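Local atomic coordinates of manganese-dependent ADP-ribose/CDP-alcohol diphosphatase (Danio rerio, PDB entry 2NXF), a protein that probably hydrolyses ADP-ribose, CDP-choline and other CDP-alcohols into a nucleoside monophosphate and a second phosphate ester at a dinuclear metal centre. Residues Pro4-Gly9 and Phe136-Asn141; Gln53-Leu58 and Cys86-His91; Tyr150-Ile155 and His164-Arg169; Trp168-Gln173 and Gln192-Phe197. One frame throughout, in Å; residues are numbered along the deposited sequence. Where two conformers were deposited one is given.

Contact 1: Pro4-Gly9 and Phe136-Asn141; sequences PVFTFG and FSPAPN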
# COMPACT_ATOMS: atom_id res chain seq x y z
N PRO A 4 -19.34 11.14 12.08
CA PRO A 4 -18.05 10.42 12.09
C PRO A 4 -16.98 11.03 13.00
O PRO A 4 -16.92 12.25 13.16
CB PRO A 4 -17.59 10.45 10.63
CG PRO A 4 -18.32 11.55 9.98
CD PRO A 4 -19.55 11.87 10.81
N VAL A 5 -16.18 10.16 13.61
CA VAL A 5 -15.05 10.57 14.44
C VAL A 5 -13.92 11.10 13.56
O VAL A 5 -13.20 12.02 13.94
CB VAL A 5 -14.54 9.39 15.31
CG1 VAL A 5 -13.32 9.80 16.14
CG2 VAL A 5 -15.64 8.88 16.23
N PHE A 6 -13.75 10.49 12.38
CA PHE A 6 -12.65 10.81 11.50
C PHE A 6 -13.00 10.40 10.08
O PHE A 6 -13.70 9.41 9.88
CB PHE A 6 -11.38 10.07 11.96
CG PHE A 6 -10.10 10.57 11.33
CD1 PHE A 6 -9.55 11.80 11.71
CD2 PHE A 6 -9.42 9.79 10.40
CE1 PHE A 6 -8.34 12.25 11.12
CE2 PHE A 6 -8.22 10.23 9.81
CZ PHE A 6 -7.69 11.46 10.18
N THR A 7 -12.50 11.16 9.10
CA THR A 7 -12.85 10.95 7.69
C THR A 7 -11.57 11.09 6.87
O THR A 7 -10.84 12.06 7.03
CB THR A 7 -13.87 12.04 7.21
OG1 THR A 7 -15.08 11.97 7.98
CG2 THR A 7 -14.19 11.86 5.74
N PHE A 8 -11.28 10.11 6.01
CA PHE A 8 -10.02 10.18 5.25
C PHE A 8 -10.19 9.62 3.84
O PHE A 8 -10.99 8.72 3.64
CB PHE A 8 -8.86 9.51 5.98
CG PHE A 8 -9.04 8.02 6.23
CD1 PHE A 8 -8.37 7.08 5.45
CD2 PHE A 8 -9.85 7.59 7.29
CE1 PHE A 8 -8.52 5.71 5.72
CE2 PHE A 8 -10.02 6.23 7.55
CZ PHE A 8 -9.36 5.30 6.77
N GLY A 9 -9.45 10.18 2.89
CA GLY A 9 -9.44 9.64 1.52
C GLY A 9 -8.51 8.44 1.37
O GLY A 9 -7.54 8.32 2.10
N PHE A 136 0.52 6.46 14.23
CA PHE A 136 0.04 7.65 14.91
C PHE A 136 -1.43 7.52 15.18
O PHE A 136 -2.12 6.68 14.55
CB PHE A 136 0.33 8.89 14.03
CG PHE A 136 -0.42 8.88 12.71
CD1 PHE A 136 -1.57 9.66 12.55
CD2 PHE A 136 0.05 8.14 11.63
CE1 PHE A 136 -2.24 9.65 11.32
CE2 PHE A 136 -0.62 8.14 10.41
CZ PHE A 136 -1.77 8.89 10.27
N SER A 137 -1.94 8.36 16.08
CA SER A 137 -3.36 8.39 16.32
C SER A 137 -3.97 9.66 15.71
O SER A 137 -3.69 10.75 16.19
CB SER A 137 -3.65 8.32 17.82
OG SER A 137 -5.04 8.45 18.04
N PRO A 138 -4.81 9.50 14.68
CA PRO A 138 -5.46 10.64 14.01
C PRO A 138 -6.67 11.19 14.77
O PRO A 138 -7.10 12.33 14.51
CB PRO A 138 -5.92 10.02 12.68
CG PRO A 138 -6.23 8.59 13.03
CD PRO A 138 -5.18 8.21 14.06
N ALA A 139 -7.21 10.40 15.70
CA ALA A 139 -8.47 10.71 16.38
C ALA A 139 -8.58 9.81 17.60
O ALA A 139 -8.01 8.71 17.60
CB ALA A 139 -9.65 10.46 15.43
N PRO A 140 -9.34 10.24 18.62
CA PRO A 140 -9.44 9.46 19.85
C PRO A 140 -9.90 8.03 19.59
O PRO A 140 -10.88 7.83 18.86
CB PRO A 140 -10.51 10.23 20.66
CG PRO A 140 -10.40 11.63 20.17
CD PRO A 140 -10.14 11.49 18.70
N ASN A 141 -9.18 7.06 20.16
CA ASN A 141 -9.53 5.63 20.08
C ASN A 141 -9.21 4.96 18.74
O ASN A 141 -9.62 3.81 18.51
CB ASN A 141 -11.01 5.37 20.45
CG ASN A 141 -11.40 5.98 21.78
OD1 ASN A 141 -12.34 6.79 21.86
ND2 ASN A 141 -10.71 5.60 22.84

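Contact 2: Gln53-Leu58 and Cys86-His91; sequences QCVVQL and CSVDVH. With EOH (ethanol), chain G.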
# COMPACT_ATOMS: atom_id res chain seq x y z
N GLN A 53 -10.03 14.71 6.55
CA GLN A 53 -9.03 15.16 7.51
C GLN A 53 -7.61 14.75 7.12
O GLN A 53 -6.64 15.33 7.62
CB GLN A 53 -9.39 14.69 8.91
CG GLN A 53 -10.57 15.46 9.49
CD GLN A 53 -11.29 14.70 10.58
OE1 GLN A 53 -12.13 13.84 10.30
NE2 GLN A 53 -10.99 15.03 11.83
N CYS A 54 -7.50 13.76 6.24
CA CYS A 54 -6.22 13.36 5.62
C CYS A 54 -6.50 12.43 4.45
O CYS A 54 -7.65 12.09 4.17
CB CYS A 54 -5.27 12.70 6.63
SG CYS A 54 -5.68 11.01 7.12
N VAL A 55 -5.44 12.07 3.73
CA VAL A 55 -5.53 11.10 2.65
C VAL A 55 -4.44 10.08 2.92
O VAL A 55 -3.36 10.44 3.39
CB VAL A 55 -5.31 11.78 1.27
CG1 VAL A 55 -5.26 10.75 0.14
CG2 VAL A 55 -6.43 12.85 1.00
N VAL A 56 -4.73 8.81 2.65
CA VAL A 56 -3.69 7.77 2.63
C VAL A 56 -3.62 7.20 1.22
O VAL A 56 -4.64 6.76 0.66
CB VAL A 56 -3.97 6.63 3.63
CG1 VAL A 56 -2.78 5.66 3.65
CG2 VAL A 56 -4.23 7.18 5.04
N GLN A 57 -2.44 7.25 0.61
CA GLN A 57 -2.31 6.64 -0.72
C GLN A 57 -1.35 5.46 -0.60
O GLN A 57 -0.31 5.55 0.05
CB GLN A 57 -1.92 7.64 -1.81
CG GLN A 57 -0.54 8.26 -1.70
CD GLN A 57 0.57 7.42 -2.34
OE1 GLN A 57 0.34 6.41 -3.01
NE2 GLN A 57 1.81 7.88 -2.15
N LEU A 58 -1.75 4.36 -1.24
CA LEU A 58 -1.21 3.04 -0.96
C LEU A 58 0.02 2.66 -1.80
O LEU A 58 0.46 1.50 -1.77
CB LEU A 58 -2.33 2.00 -1.13
CG LEU A 58 -3.27 1.75 0.08
CD1 LEU A 58 -2.48 1.15 1.27
CD2 LEU A 58 -3.95 3.01 0.50
N CYS A 86 -5.35 19.39 -2.19
CA CYS A 86 -6.31 18.91 -1.19
C CYS A 86 -6.21 19.65 0.14
O CYS A 86 -7.15 19.65 0.94
CB CYS A 86 -6.17 17.41 -0.97
SG CYS A 86 -7.71 16.59 -0.47
N SER A 87 -5.05 20.27 0.39
CA SER A 87 -4.81 21.08 1.60
C SER A 87 -4.90 20.34 2.95
O SER A 87 -5.17 20.97 3.98
CB SER A 87 -5.74 22.31 1.62
OG SER A 87 -5.64 23.05 0.41
N VAL A 88 -4.69 19.02 2.94
CA VAL A 88 -4.58 18.27 4.20
C VAL A 88 -3.40 17.31 4.13
O VAL A 88 -2.84 17.09 3.05
CB VAL A 88 -5.87 17.47 4.57
CG1 VAL A 88 -7.03 18.42 4.95
CG2 VAL A 88 -6.26 16.50 3.47
N ASP A 89 -3.04 16.74 5.27
CA ASP A 89 -1.95 15.77 5.34
C ASP A 89 -2.23 14.60 4.42
O ASP A 89 -3.33 14.05 4.43
CB ASP A 89 -1.80 15.21 6.76
CG ASP A 89 -1.21 16.21 7.75
OD1 ASP A 89 -0.69 17.27 7.34
OD2 ASP A 89 -1.27 15.90 8.96
N VAL A 90 -1.21 14.20 3.65
CA VAL A 90 -1.28 12.99 2.85
C VAL A 90 -0.23 12.02 3.37
O VAL A 90 0.93 12.39 3.61
CB VAL A 90 -1.05 13.27 1.34
CG1 VAL A 90 -1.15 11.98 0.53
CG2 VAL A 90 -2.08 14.30 0.83
N HIS A 91 -0.64 10.77 3.58
CA HIS A 91 0.26 9.74 4.08
C HIS A 91 0.60 8.82 2.92
O HIS A 91 -0.30 8.35 2.21
CB HIS A 91 -0.38 8.98 5.24
CG HIS A 91 -0.58 9.85 6.43
ND1 HIS A 91 0.42 10.09 7.35
CD2 HIS A 91 -1.63 10.62 6.80
CE1 HIS A 91 -0.02 10.94 8.26
NE2 HIS A 91 -1.27 11.27 7.96
C1 EOH G . -9.81 18.89 2.72
C2 EOH G . -10.31 19.24 4.12
O EOH G . -9.52 20.06 1.96
O HOH W 1 -4.36 17.37 7.70

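Contact 3: Tyr150-Ile155 and His164-Arg169; sequences YDLSVI and HTHSWR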
# COMPACT_ATOMS: atom_id res chain seq x y z
N TYR A 150 8.53 -3.65 1.61
CA TYR A 150 9.81 -3.89 0.91
C TYR A 150 11.02 -3.79 1.84
O TYR A 150 12.16 -3.65 1.40
CB TYR A 150 9.96 -2.99 -0.34
CG TYR A 150 8.89 -3.36 -1.34
CD1 TYR A 150 9.14 -4.31 -2.33
CD2 TYR A 150 7.59 -2.83 -1.22
CE1 TYR A 150 8.14 -4.69 -3.22
CE2 TYR A 150 6.59 -3.20 -2.10
CZ TYR A 150 6.86 -4.14 -3.09
OH TYR A 150 5.89 -4.54 -3.99
N ASP A 151 10.74 -3.89 3.14
CA ASP A 151 11.77 -3.97 4.17
C ASP A 151 12.72 -5.13 3.83
O ASP A 151 13.94 -4.96 3.76
CB ASP A 151 11.01 -4.18 5.49
CG ASP A 151 11.91 -4.34 6.69
OD1 ASP A 151 13.15 -4.21 6.61
OD2 ASP A 151 11.30 -4.61 7.76
N LEU A 152 12.14 -6.31 3.61
CA LEU A 152 12.90 -7.38 2.98
C LEU A 152 12.56 -7.34 1.50
O LEU A 152 11.42 -7.58 1.13
CB LEU A 152 12.53 -8.73 3.59
CG LEU A 152 12.79 -8.88 5.10
CD1 LEU A 152 12.44 -10.31 5.49
CD2 LEU A 152 14.24 -8.56 5.46
N SER A 153 13.52 -6.99 0.66
CA SER A 153 13.32 -6.99 -0.79
C SER A 153 14.67 -6.90 -1.45
O SER A 153 15.68 -6.57 -0.81
CB SER A 153 12.47 -5.78 -1.21
OG SER A 153 13.17 -4.54 -1.02
N VAL A 154 14.71 -7.23 -2.74
CA VAL A 154 15.93 -6.99 -3.49
C VAL A 154 15.87 -5.64 -4.21
O VAL A 154 16.91 -5.09 -4.56
CB VAL A 154 16.28 -8.14 -4.46
CG1 VAL A 154 16.62 -9.40 -3.69
CG2 VAL A 154 15.14 -8.39 -5.45
N ILE A 155 14.66 -5.12 -4.41
CA ILE A 155 14.49 -3.88 -5.17
C ILE A 155 14.59 -2.63 -4.28
O ILE A 155 14.85 -1.52 -4.79
CB ILE A 155 13.18 -3.85 -5.98
CG1 ILE A 155 11.95 -3.91 -5.05
CG2 ILE A 155 13.18 -4.94 -7.06
CD1 ILE A 155 10.67 -3.59 -5.77
N HIS A 164 19.68 -6.89 1.98
CA HIS A 164 19.56 -7.28 0.57
C HIS A 164 19.98 -8.74 0.38
O HIS A 164 19.31 -9.50 -0.34
CB HIS A 164 20.41 -6.39 -0.33
CG HIS A 164 20.27 -6.70 -1.78
ND1 HIS A 164 20.97 -7.73 -2.39
CD2 HIS A 164 19.53 -6.13 -2.76
CE1 HIS A 164 20.65 -7.77 -3.67
NE2 HIS A 164 19.78 -6.81 -3.92
N THR A 165 21.08 -9.12 1.01
CA THR A 165 21.61 -10.49 0.91
C THR A 165 20.58 -11.48 1.48
O THR A 165 20.28 -12.50 0.86
CB THR A 165 22.97 -10.63 1.62
OG1 THR A 165 23.90 -9.69 1.05
CG2 THR A 165 23.54 -12.03 1.45
N HIS A 166 20.05 -11.17 2.66
CA HIS A 166 19.01 -11.99 3.27
C HIS A 166 17.82 -12.17 2.34
O HIS A 166 17.35 -13.29 2.12
CB HIS A 166 18.55 -11.37 4.59
CG HIS A 166 17.55 -12.20 5.34
ND1 HIS A 166 17.78 -13.52 5.66
CD2 HIS A 166 16.33 -11.89 5.83
CE1 HIS A 166 16.74 -13.99 6.32
NE2 HIS A 166 15.85 -13.02 6.44
N SER A 167 17.33 -11.05 1.81
CA SER A 167 16.18 -11.02 0.89
C SER A 167 16.44 -11.79 -0.41
O SER A 167 15.56 -12.50 -0.90
CB SER A 167 15.84 -9.57 0.58
OG SER A 167 15.52 -8.88 1.80
N TRP A 168 17.64 -11.65 -0.96
CA TRP A 168 18.01 -12.36 -2.17
C TRP A 168 18.03 -13.88 -1.93
O TRP A 168 17.61 -14.67 -2.77
CB TRP A 168 19.36 -11.87 -2.69
CG TRP A 168 19.80 -12.54 -3.97
CD1 TRP A 168 19.55 -12.13 -5.26
CD2 TRP A 168 20.54 -13.76 -4.07
NE1 TRP A 168 20.11 -13.02 -6.15
CE2 TRP A 168 20.72 -14.03 -5.44
CE3 TRP A 168 21.07 -14.65 -3.12
CZ2 TRP A 168 21.40 -15.16 -5.90
CZ3 TRP A 168 21.76 -15.78 -3.58
CH2 TRP A 168 21.91 -16.03 -4.96
N ARG A 169 18.54 -14.28 -0.76
CA ARG A 169 18.55 -15.70 -0.38
C ARG A 169 17.12 -16.27 -0.26
O ARG A 169 16.86 -17.38 -0.73
CB ARG A 169 19.33 -15.87 0.91
CG ARG A 169 20.82 -15.70 0.68
CD ARG A 169 21.64 -15.72 1.95
NE ARG A 169 23.05 -15.61 1.62
CZ ARG A 169 24.04 -15.43 2.50
NH1 ARG A 169 23.77 -15.36 3.80
NH2 ARG A 169 25.30 -15.33 2.08
O HOH W 2 19.34 -6.50 -6.55

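Contact 4: Trp168-Gln173 and Gln192-Phe197; sequences WRILTQ and QRFVKF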
# COMPACT_ATOMS: atom_id res chain seq x y z
N TRP A 168 17.64 -11.65 -0.96
CA TRP A 168 18.01 -12.36 -2.17
C TRP A 168 18.03 -13.88 -1.93
O TRP A 168 17.61 -14.67 -2.77
CB TRP A 168 19.36 -11.87 -2.69
CG TRP A 168 19.80 -12.54 -3.97
CD1 TRP A 168 19.55 -12.13 -5.26
CD2 TRP A 168 20.54 -13.76 -4.07
NE1 TRP A 168 20.11 -13.02 -6.15
CE2 TRP A 168 20.72 -14.03 -5.44
CE3 TRP A 168 21.07 -14.65 -3.12
CZ2 TRP A 168 21.40 -15.16 -5.90
CZ3 TRP A 168 21.76 -15.78 -3.58
CH2 TRP A 168 21.91 -16.03 -4.96
N ARG A 169 18.54 -14.28 -0.76
CA ARG A 169 18.55 -15.70 -0.38
C ARG A 169 17.12 -16.27 -0.26
O ARG A 169 16.86 -17.38 -0.73
CB ARG A 169 19.33 -15.87 0.91
CG ARG A 169 20.82 -15.70 0.68
CD ARG A 169 21.64 -15.72 1.95
NE ARG A 169 23.05 -15.61 1.62
CZ ARG A 169 24.04 -15.43 2.50
NH1 ARG A 169 23.77 -15.36 3.80
NH2 ARG A 169 25.30 -15.33 2.08
N ILE A 170 16.23 -15.52 0.39
CA ILE A 170 14.82 -15.93 0.53
C ILE A 170 14.17 -16.05 -0.86
O ILE A 170 13.59 -17.08 -1.19
CB ILE A 170 13.99 -14.92 1.37
CG1 ILE A 170 14.49 -14.85 2.83
CG2 ILE A 170 12.46 -15.21 1.27
CD1 ILE A 170 13.90 -13.62 3.60
N LEU A 171 14.32 -15.01 -1.67
CA LEU A 171 13.71 -14.99 -3.01
C LEU A 171 14.22 -16.14 -3.89
O LEU A 171 13.42 -16.84 -4.53
CB LEU A 171 13.99 -13.66 -3.71
CG LEU A 171 13.51 -13.49 -5.16
CD1 LEU A 171 12.01 -13.79 -5.28
CD2 LEU A 171 13.83 -12.06 -5.62
N THR A 172 15.54 -16.33 -3.93
CA THR A 172 16.11 -17.33 -4.84
C THR A 172 16.00 -18.76 -4.29
O THR A 172 16.13 -19.74 -5.04
CB THR A 172 17.55 -16.99 -5.27
OG1 THR A 172 18.41 -16.93 -4.12
CG2 THR A 172 17.58 -15.65 -6.04
N GLN A 173 15.74 -18.90 -2.99
CA GLN A 173 15.39 -20.22 -2.44
C GLN A 173 14.05 -20.71 -2.99
O GLN A 173 13.84 -21.91 -3.17
CB GLN A 173 15.37 -20.20 -0.91
CG GLN A 173 15.22 -21.58 -0.25
CD GLN A 173 16.23 -22.61 -0.73
OE1 GLN A 173 17.40 -22.29 -0.99
NE2 GLN A 173 15.79 -23.86 -0.85
N GLN A 192 3.57 -18.53 -5.98
CA GLN A 192 3.66 -17.47 -7.00
C GLN A 192 4.18 -16.15 -6.44
O GLN A 192 4.77 -15.35 -7.18
CB GLN A 192 2.28 -17.20 -7.60
CG GLN A 192 1.70 -18.34 -8.41
CD GLN A 192 0.36 -17.94 -8.99
OE1 GLN A 192 0.30 -17.16 -9.95
NE2 GLN A 192 -0.73 -18.43 -8.41
N ARG A 193 3.98 -15.92 -5.15
CA ARG A 193 4.32 -14.64 -4.51
C ARG A 193 5.82 -14.36 -4.47
O ARG A 193 6.23 -13.22 -4.23
CB ARG A 193 3.73 -14.54 -3.10
CG ARG A 193 4.44 -15.41 -2.06
CD ARG A 193 3.63 -15.40 -0.74
NE ARG A 193 4.31 -16.09 0.35
CZ ARG A 193 4.30 -17.41 0.55
NH1 ARG A 193 3.69 -18.24 -0.30
NH2 ARG A 193 4.94 -17.93 1.61
N PHE A 194 6.64 -15.40 -4.66
CA PHE A 194 8.09 -15.24 -4.57
C PHE A 194 8.67 -14.73 -5.87
O PHE A 194 9.30 -15.47 -6.65
CB PHE A 194 8.76 -16.54 -4.09
CG PHE A 194 8.50 -16.82 -2.63
CD1 PHE A 194 9.10 -16.05 -1.64
CD2 PHE A 194 7.62 -17.83 -2.25
CE1 PHE A 194 8.85 -16.29 -0.29
CE2 PHE A 194 7.36 -18.08 -0.90
CZ PHE A 194 7.98 -17.32 0.08
N VAL A 195 8.45 -13.43 -6.08
CA VAL A 195 8.90 -12.68 -7.25
C VAL A 195 9.55 -11.38 -6.78
O VAL A 195 9.27 -10.92 -5.66
CB VAL A 195 7.73 -12.34 -8.22
CG1 VAL A 195 7.26 -13.61 -8.93
CG2 VAL A 195 6.56 -11.66 -7.49
N LYS A 196 10.39 -10.82 -7.64
CA LYS A 196 11.21 -9.64 -7.37
C LYS A 196 10.37 -8.39 -7.11
O LYS A 196 10.82 -7.45 -6.42
CB LYS A 196 12.14 -9.44 -8.58
CG LYS A 196 13.19 -8.38 -8.45
CD LYS A 196 14.02 -8.34 -9.73
CE LYS A 196 14.77 -7.03 -9.86
NZ LYS A 196 15.73 -7.05 -11.02
N PHE A 197 9.15 -8.35 -7.65
CA PHE A 197 8.30 -7.17 -7.44
C PHE A 197 7.52 -7.19 -6.12
O PHE A 197 6.75 -6.28 -5.85
CB PHE A 197 7.40 -6.89 -8.65
CG PHE A 197 6.45 -8.01 -9.02
CD1 PHE A 197 5.22 -8.14 -8.35
CD2 PHE A 197 6.73 -8.86 -10.09
CE1 PHE A 197 4.29 -9.13 -8.73
CE2 PHE A 197 5.80 -9.86 -10.49
CZ PHE A 197 4.59 -9.99 -9.81

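Contact 1: Pro4-Gly9 and Phe136-Asn141
Pro138 CB sits over one face of the Phe6 ring, 3.7 Å from the ring centroid and 23° off the ring normal, a CH-pi contact between strand 6-11 and the corner at Pro138, with no backbone bond joining the two segments. The methylene is displaced toward the rim, which brings Pro138 CB within 3.4 Å of Phe6 CZ, and the two side chains cross at about a right angle. Phe6 CG stands anti to its backbone N (chi1 -166°), and chi2 of 72° then turns the ring so that one face lies against Pro138 CB. At the root of the side chain, Phe6 CB meets Ala139 CB at 3.9 Å. The same methyl is touched by the neighbouring residue: Val5 CG1 lies 3.8 Å from Ala139 CB, and beyond it Val5 CG1 comes within 4.4 Å of Pro140 CD. An alanine in place of Phe6 would keep the CB contact to Ala139 but would probably leave Pro138 without its aromatic face and open a gap there. Val5 and Phe6 together face Leu301 as a classic beta bulge. Phe6 belongs to a sheet with strands 54-57 and 295-301, whereas strand 134-139 belongs to the other sheet, next to 142-146. The contact thus closes one end of the interface between the two mixed sheets, as in the beta-sandwich of calcineurin-like phosphoesterases.

Contact 2: Gln53-Leu58 and Cys86-His91
Val55 CB and Val90 CG2 meet at 4.1 Å on one face of a pair of parallel strands, and Val88 extends this apolar patch. With Val88 CG1 anti to the carbonyl carbon (chi1 -69°), CG2 falls between the backbone N and the carbonyl carbon, from where it touches Cys54 CA at 3.8 Å and, less closely, Val55 CG2 at 4.4 Å. The other branch, Val88 CG1, faces an ethanol molecule, probably from the crystallisation liquor, 3.5 Å from its C2 atom. An alanine at Val88 would probably leave Cys54 CA and Val55 CG2 without this methyl partner and open a small gap between them. The opposite face carries Cys54 and His91, where Cys54 SG approaches the edge of the imidazole, 4.1 Å from His91 CD2. That ring is stacked on Phe136, and its ND1 is hydrogen-bonded to Tyr134 OH. Outward from the side chains, three backbone bonds fix the register: Val55 N to Asp89 O at 3.0 Å, His91 N to Val55 O at 2.7 Å, and Gln57 N to His91 O at 2.9 Å. The last is nearly straight at both ends, with a C=O...N angle of 179°. Toward the exposed end a water takes over, donating to Gln53 O and accepting from Asp89 N. The strand axes diverge by only 20°. With helix 72-84 between them, strands 54-57 and 89-92 form a beta-alpha-beta crossover, and zinc ligands Asp60 and Asn96 follow the respective strands, as in metallophosphoesterases.

Contact 3: Tyr150-Ile155 and His164-Arg169
Val154 CG1 lies over one face of the His164 imidazole, 4.0 Å above the ring plane and shifted toward the rim. The same methyl, held anti to the carbonyl carbon (chi1 -66°), also presses against the helix backbone, reaching Trp168 CA at 3.6 Å one turn further on. One branch of a loop valine is therefore wedged between two helix residues four positions apart. At the edge of the His164 ring and in its plane, a water sits 2.7 Å from His164 NE2. This water also donates a weak, long bond of 3.4 Å to Val154 O, a tenuous link between the imidazole and the loop. The loop that leaves strand 142-146 thus folds back on the early turns of helix 162-174, with only eight residues between the two segments. Ser167 points toward the loop: its OG comes 3.5 Å from Leu152 CB while being hydrogen-bonded to Lys163 O, a helix carbonyl one turn earlier. Leu152 reaches further round the helix, and its CD2 meets the edge of the His166 ring in plane, 3.9 Å from His166 CD2. A zinc ion lies about 2 Å from the nearest atom of the His166 side chain, a ligating distance, and is separate from the two metal sites that share Asp60. Within the loop, Ser153 OG donates to Tyr150 O at 2.8 Å and is also bonded to Gly156 N.

Contact 4: Trp168-Gln173 and Gln192-Phe197
In the helix whose Leu171 packs on Phe194, the carbonyl oxygen Trp168 O is gripped by both donors of one residue: Thr172 OG1 at 2.8 Å and Thr172 N at 2.9 Å. The two reach it from opposite faces of the carbonyl plane, so the threonine hydroxyl doubles the ordinary helical bond. Across the contact the touches are van der Waals, with methyls resting on backbone as well as side chain. Leu171 CG stands anti to the backbone N (chi1 176°), and with chi2 at 54° the two branches go to different residues. Leu171 CD1 rests against the peptide, 3.5 Å from Phe194 O and 3.7 Å from Val195 N, while Leu171 CD2 takes the next residue, 4.0 Å from Lys196 CA. Phe194 is the centre of an inverse gamma turn, so the loop between helices 162-174 and 203-219 bends sharply just where Leu171 meets it. Phe194 O is not left to the methyl alone, being hydrogen-bonded to Asn175 ND2. A second, looser touch comes from Ile170, whose CG2 lies 4.1 Å from Phe194 CE1, the two side chains crossing obliquely. The Phe194 ring is also stacked on His174 and meets Trp243, while its CE2 atom lies 3.4 Å above the plane of the Arg193 guanidinium, over its centre.

Overall arrangement
Contacts 1 and 2 meet in one sheet, where strands 6-11 and 54-57 are neighbours; their centres are 12 Å apart. Contact 2 is buried and carried by backbone hydrogen bonds, whereas contact 1, partly buried and at the periphery, joins that sheet to the other sheet by side-chain packing and a CH-pi contact, without hydrogen bonds. Contacts 3 and 4, on the opposite side of the chain's centre, both use helix 162-174 and lie about 8 Å apart, centre to centre. Val154 CG2 bridges them, packing on both Leu171 and Lys196, and Tyr150 OH probably bonds to Phe197 O. Contact 3 mixes polar, water-bridged and apolar touches; contact 4 is more buried and has no polar bond between its segments.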